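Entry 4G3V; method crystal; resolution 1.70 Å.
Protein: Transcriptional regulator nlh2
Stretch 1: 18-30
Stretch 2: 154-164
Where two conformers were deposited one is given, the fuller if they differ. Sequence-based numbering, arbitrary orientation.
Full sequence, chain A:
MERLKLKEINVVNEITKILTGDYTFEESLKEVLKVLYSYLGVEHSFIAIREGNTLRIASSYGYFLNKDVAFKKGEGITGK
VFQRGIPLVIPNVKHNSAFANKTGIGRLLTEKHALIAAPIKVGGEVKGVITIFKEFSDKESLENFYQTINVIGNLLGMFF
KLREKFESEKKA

Stretch 1, residues 18-30: ILTGDYTFEESLK
Stretch 2 (154-164) NLLGMFFKLRE

Two helical segments joined by a short loop pack on one helix, the second of them (25-30) nearly antiparallel to it, with an apolar core centred on Phe159 and an arginine clamp on a backbone carbonyl at one end; together the stretches bury 551 Å².

Stretch 1 ends one helix at Leu19, leaves helical phi/psi at Thr20 (-100/9), passes through Gly21 (-88/-153), Asp22 (-130/20), Tyr23 (-71/158) and Thr24 (-65/165), and re-enters a helix at Phe25. Thr24 (chi1 p) is the N-cap: its OG1 accepts from Glu27 N at 3.1 Å. Stretch 2 is helical from Asn154 to Leu162, and Arg163 (-99/12) is the first residue to leave that conformation. Helices 25-30 and 154-162 run at 172°, with axes 11.9 Å apart at closest approach. The register is set by CA-CA distances of 6.2 Å for Leu19-Phe159 and 7.3 Å for Phe25-Arg163.

Phe159 points toward stretch 1 (chi1 t, chi2 66°) and fits as a knob among Leu19, Phe25, Ser28 and Leu29. Leu19 (m, t) places CD2 3.7 Å from the Phe159 ring centroid, 12° off the normal, a CH-pi contact over one face. Ser28, pointing toward stretch 2, brings its CB to 3.4 Å from Phe159 CZ, while Ser28 OG (chi1 m) donates to Thr24 O at 2.8 Å and so is satisfied within its own stretch, by the N-cap carbonyl. Phe25 (t, 73°) lies nearly parallel to Phe159, planes at 5°, but the centroids are 5.5 Å apart and the rings barely overlap; Phe25 CD1 is 3.4 Å from Phe159 CE2. The Phe25 and Phe160 rings meet obliquely at 56°, with CZ of Phe25 3.8 Å from CE1 of Phe160.

Branched aliphatic side chains extend this core. Leu29 (m, t) sets CD2 3.8 Å from Leu156 CD2, and Leu19 CD1 is 4.1 Å from that same Leu156 atom and 4.2 Å from Leu155 CB.

The polar end depends on Arg163 (m, m, t, chi4 89°), whose reach and planar guanidinium suit a forked bond: NH1 and NH2 donate to Tyr23 O at 3.0 and 2.8 Å, with N-H...O angles of 141° and 150°. Tyr23 O lies near the guanidinium plane. The aliphatic part of Arg163 also packs against an apolar neighbour, Arg163 CB lying 4.0 Å from Phe25 CD1. Water 1 links the turn to this group, donating to Leu19 O (2.8 Å) and Gly21 O (2.6 Å) and accepting from Arg163 NH2 (3.1 Å).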

# COMPACT_ATOMS: atom_id res chain seq x y z
N ILE A 18 -7.88 -9.83 -2.84
CA ILE A 18 -7.36 -11.19 -3.00
C ILE A 18 -6.66 -11.67 -1.73
O ILE A 18 -6.91 -12.78 -1.24
CB ILE A 18 -6.36 -11.25 -4.17
CG1 ILE A 18 -7.08 -11.02 -5.50
CG2 ILE A 18 -5.61 -12.58 -4.18
CD1 ILE A 18 -6.14 -10.61 -6.61
N LEU A 19 -5.77 -10.83 -1.19
CA LEU A 19 -4.95 -11.23 -0.06
C LEU A 19 -5.69 -11.28 1.28
O LEU A 19 -5.18 -11.85 2.25
CB LEU A 19 -3.74 -10.31 0.04
CG LEU A 19 -2.80 -10.34 -1.17
CD1 LEU A 19 -1.64 -9.37 -0.94
CD2 LEU A 19 -2.29 -11.75 -1.44
N THR A 20 -6.88 -10.70 1.35
CA THR A 20 -7.72 -10.83 2.54
C THR A 20 -8.82 -11.90 2.37
O THR A 20 -9.71 -12.02 3.21
CB THR A 20 -8.36 -9.49 2.95
OG1 THR A 20 -9.11 -8.92 1.86
CG2 THR A 20 -7.27 -8.51 3.40
N GLY A 21 -8.73 -12.65 1.28
CA GLY A 21 -9.61 -13.75 1.00
C GLY A 21 -9.11 -15.05 1.61
O GLY A 21 -8.39 -15.07 2.61
N ASP A 22 -9.49 -16.15 0.99
CA ASP A 22 -9.27 -17.46 1.58
C ASP A 22 -8.61 -18.41 0.60
O ASP A 22 -8.67 -19.63 0.77
CB ASP A 22 -10.62 -18.04 2.03
CG ASP A 22 -11.24 -17.22 3.13
OD1 ASP A 22 -10.67 -17.21 4.23
OD2 ASP A 22 -12.28 -16.58 2.90
N TYR A 23 -7.96 -17.86 -0.42
CA TYR A 23 -7.23 -18.67 -1.38
C TYR A 23 -5.98 -19.23 -0.72
O TYR A 23 -5.53 -18.68 0.29
CB TYR A 23 -6.88 -17.83 -2.62
CG TYR A 23 -8.09 -17.20 -3.26
CD1 TYR A 23 -9.00 -17.98 -3.99
CD2 TYR A 23 -8.35 -15.85 -3.11
CE1 TYR A 23 -10.11 -17.41 -4.56
CE2 TYR A 23 -9.47 -15.28 -3.66
CZ TYR A 23 -10.35 -16.07 -4.39
OH TYR A 23 -11.47 -15.50 -4.96
N THR A 24 -5.44 -20.33 -1.25
CA THR A 24 -4.24 -20.90 -0.65
C THR A 24 -3.11 -19.89 -0.81
O THR A 24 -3.22 -18.95 -1.60
CB THR A 24 -3.80 -22.23 -1.29
OG1 THR A 24 -3.35 -21.99 -2.63
CG2 THR A 24 -4.93 -23.26 -1.28
N PHE A 25 -2.04 -20.10 -0.07
CA PHE A 25 -0.91 -19.17 -0.08
C PHE A 25 -0.39 -19.02 -1.51
O PHE A 25 -0.29 -17.91 -2.04
CB PHE A 25 0.20 -19.68 0.84
CG PHE A 25 1.37 -18.74 0.95
CD1 PHE A 25 1.28 -17.56 1.65
CD2 PHE A 25 2.58 -19.06 0.35
CE1 PHE A 25 2.37 -16.70 1.75
CE2 PHE A 25 3.67 -18.21 0.45
CZ PHE A 25 3.57 -17.03 1.15
N GLU A 26 -0.12 -20.15 -2.16
CA GLU A 26 0.44 -20.13 -3.50
C GLU A 26 -0.54 -19.58 -4.54
O GLU A 26 -0.14 -18.82 -5.41
CB GLU A 26 0.91 -21.54 -3.90
CG GLU A 26 2.05 -22.06 -3.03
CD GLU A 26 1.60 -22.73 -1.73
OE1 GLU A 26 0.39 -22.66 -1.37
OE2 GLU A 26 2.48 -23.34 -1.07
N GLU A 27 -1.82 -19.95 -4.46
CA GLU A 27 -2.82 -19.42 -5.40
C GLU A 27 -2.93 -17.90 -5.24
O GLU A 27 -3.10 -17.18 -6.23
CB GLU A 27 -4.20 -20.05 -5.19
CG GLU A 27 -4.29 -21.57 -5.52
CD GLU A 27 -4.34 -21.89 -7.02
OE1 GLU A 27 -4.78 -23.01 -7.36
OE2 GLU A 27 -3.94 -21.05 -7.86
N SER A 28 -2.83 -17.41 -4.00
CA SER A 28 -2.92 -15.97 -3.72
C SER A 28 -1.78 -15.21 -4.41
O SER A 28 -2.01 -14.20 -5.08
CB SER A 28 -2.89 -15.71 -2.21
OG SER A 28 -4.03 -16.28 -1.55
N LEU A 29 -0.56 -15.71 -4.25
CA LEU A 29 0.60 -15.07 -4.87
C LEU A 29 0.48 -15.06 -6.38
O LEU A 29 0.75 -14.06 -7.02
CB LEU A 29 1.89 -15.77 -4.49
CG LEU A 29 2.25 -15.86 -3.01
CD1 LEU A 29 3.64 -16.47 -2.85
CD2 LEU A 29 2.17 -14.50 -2.35
N LYS A 30 0.05 -16.19 -6.95
CA LYS A 30 -0.12 -16.27 -8.38
C LYS A 30 -1.16 -15.26 -8.86
O LYS A 30 -0.97 -14.63 -9.89
CB LYS A 30 -0.54 -17.69 -8.79
CG LYS A 30 -0.65 -17.88 -10.28
CD LYS A 30 0.73 -17.84 -10.94
CE LYS A 30 0.64 -18.15 -12.43
NZ LYS A 30 1.91 -18.68 -12.95
N ASN A 154 4.70 -4.31 0.25
CA ASN A 154 4.15 -4.11 1.59
C ASN A 154 2.85 -4.89 1.84
O ASN A 154 2.65 -5.48 2.92
CB ASN A 154 3.95 -2.63 1.85
CG ASN A 154 5.26 -1.93 2.22
OD1 ASN A 154 5.72 -2.04 3.34
ND2 ASN A 154 5.87 -1.25 1.27
N LEU A 155 1.95 -4.88 0.86
CA LEU A 155 0.73 -5.68 0.96
C LEU A 155 1.11 -7.14 1.13
O LEU A 155 0.49 -7.88 1.90
CB LEU A 155 -0.14 -5.51 -0.27
CG LEU A 155 -0.74 -4.12 -0.50
CD1 LEU A 155 -1.47 -4.09 -1.82
CD2 LEU A 155 -1.67 -3.72 0.63
N LEU A 156 2.13 -7.57 0.39
CA LEU A 156 2.58 -8.95 0.51
C LEU A 156 3.19 -9.22 1.90
O LEU A 156 3.05 -10.31 2.45
CB LEU A 156 3.57 -9.28 -0.61
CG LEU A 156 2.91 -9.45 -1.98
CD1 LEU A 156 3.93 -9.45 -3.11
CD2 LEU A 156 2.08 -10.76 -2.04
N GLY A 157 3.88 -8.23 2.47
CA GLY A 157 4.42 -8.37 3.82
C GLY A 157 3.30 -8.65 4.81
O GLY A 157 3.41 -9.51 5.67
N MET A 158 2.20 -7.91 4.69
CA MET A 158 1.03 -8.12 5.55
C MET A 158 0.51 -9.54 5.35
O MET A 158 0.17 -10.23 6.30
CB MET A 158 -0.09 -7.13 5.21
CG MET A 158 0.23 -5.66 5.47
SD MET A 158 0.35 -5.22 7.20
CE MET A 158 -1.24 -5.72 7.84
N PHE A 159 0.46 -9.97 4.09
CA PHE A 159 -0.04 -11.30 3.75
C PHE A 159 0.84 -12.39 4.37
O PHE A 159 0.32 -13.40 4.88
CB PHE A 159 -0.10 -11.48 2.24
CG PHE A 159 -0.75 -12.78 1.81
CD1 PHE A 159 -2.09 -13.00 2.05
CD2 PHE A 159 -0.02 -13.76 1.16
CE1 PHE A 159 -2.69 -14.19 1.64
CE2 PHE A 159 -0.61 -14.93 0.74
CZ PHE A 159 -1.95 -15.15 0.99
N PHE A 160 2.15 -12.22 4.30
CA PHE A 160 3.07 -13.19 4.91
C PHE A 160 2.81 -13.32 6.42
O PHE A 160 2.86 -14.43 6.99
CB PHE A 160 4.54 -12.79 4.68
CG PHE A 160 5.06 -13.08 3.29
CD1 PHE A 160 4.22 -13.15 2.18
CD2 PHE A 160 6.42 -13.27 3.08
CE1 PHE A 160 4.73 -13.41 0.91
CE2 PHE A 160 6.94 -13.51 1.82
CZ PHE A 160 6.09 -13.58 0.73
N LYS A 161 2.55 -12.20 7.08
CA LYS A 161 2.20 -12.19 8.50
C LYS A 161 0.86 -12.90 8.73
O LYS A 161 0.72 -13.72 9.65
CB LYS A 161 2.13 -10.75 9.01
CG LYS A 161 1.77 -10.59 10.49
CD LYS A 161 2.85 -11.12 11.41
CE LYS A 161 2.42 -11.00 12.87
NZ LYS A 161 3.52 -11.31 13.80
N LEU A 162 -0.11 -12.61 7.86
CA LEU A 162 -1.43 -13.21 7.95
C LEU A 162 -1.35 -14.73 7.92
O LEU A 162 -2.04 -15.42 8.67
CB LEU A 162 -2.29 -12.71 6.79
CG LEU A 162 -3.75 -13.14 6.76
CD1 LEU A 162 -4.44 -12.80 8.06
CD2 LEU A 162 -4.45 -12.48 5.59
N ARG A 163 -0.50 -15.25 7.04
CA ARG A 163 -0.42 -16.68 6.80
C ARG A 163 0.73 -17.35 7.55
O ARG A 163 1.06 -18.51 7.30
CB ARG A 163 -0.30 -16.93 5.30
CG ARG A 163 -1.49 -16.36 4.52
CD ARG A 163 -2.81 -17.01 4.97
NE ARG A 163 -3.92 -16.60 4.14
CZ ARG A 163 -4.31 -17.22 3.03
NH1 ARG A 163 -3.69 -18.31 2.60
NH2 ARG A 163 -5.34 -16.74 2.35
N GLU A 164 1.32 -16.62 8.49
CA GLU A 164 2.33 -17.19 9.38
C GLU A 164 3.51 -17.77 8.61
O GLU A 164 3.90 -18.93 8.88
CB GLU A 164 1.73 -18.33 10.22
CG GLU A 164 0.58 -17.94 11.11
CD GLU A 164 0.17 -19.08 12.03
OE1 GLU A 164 -0.47 -18.82 13.07
OE2 GLU A 164 0.50 -20.24 11.71
O HOH W 1 -6.16 -14.05 3.61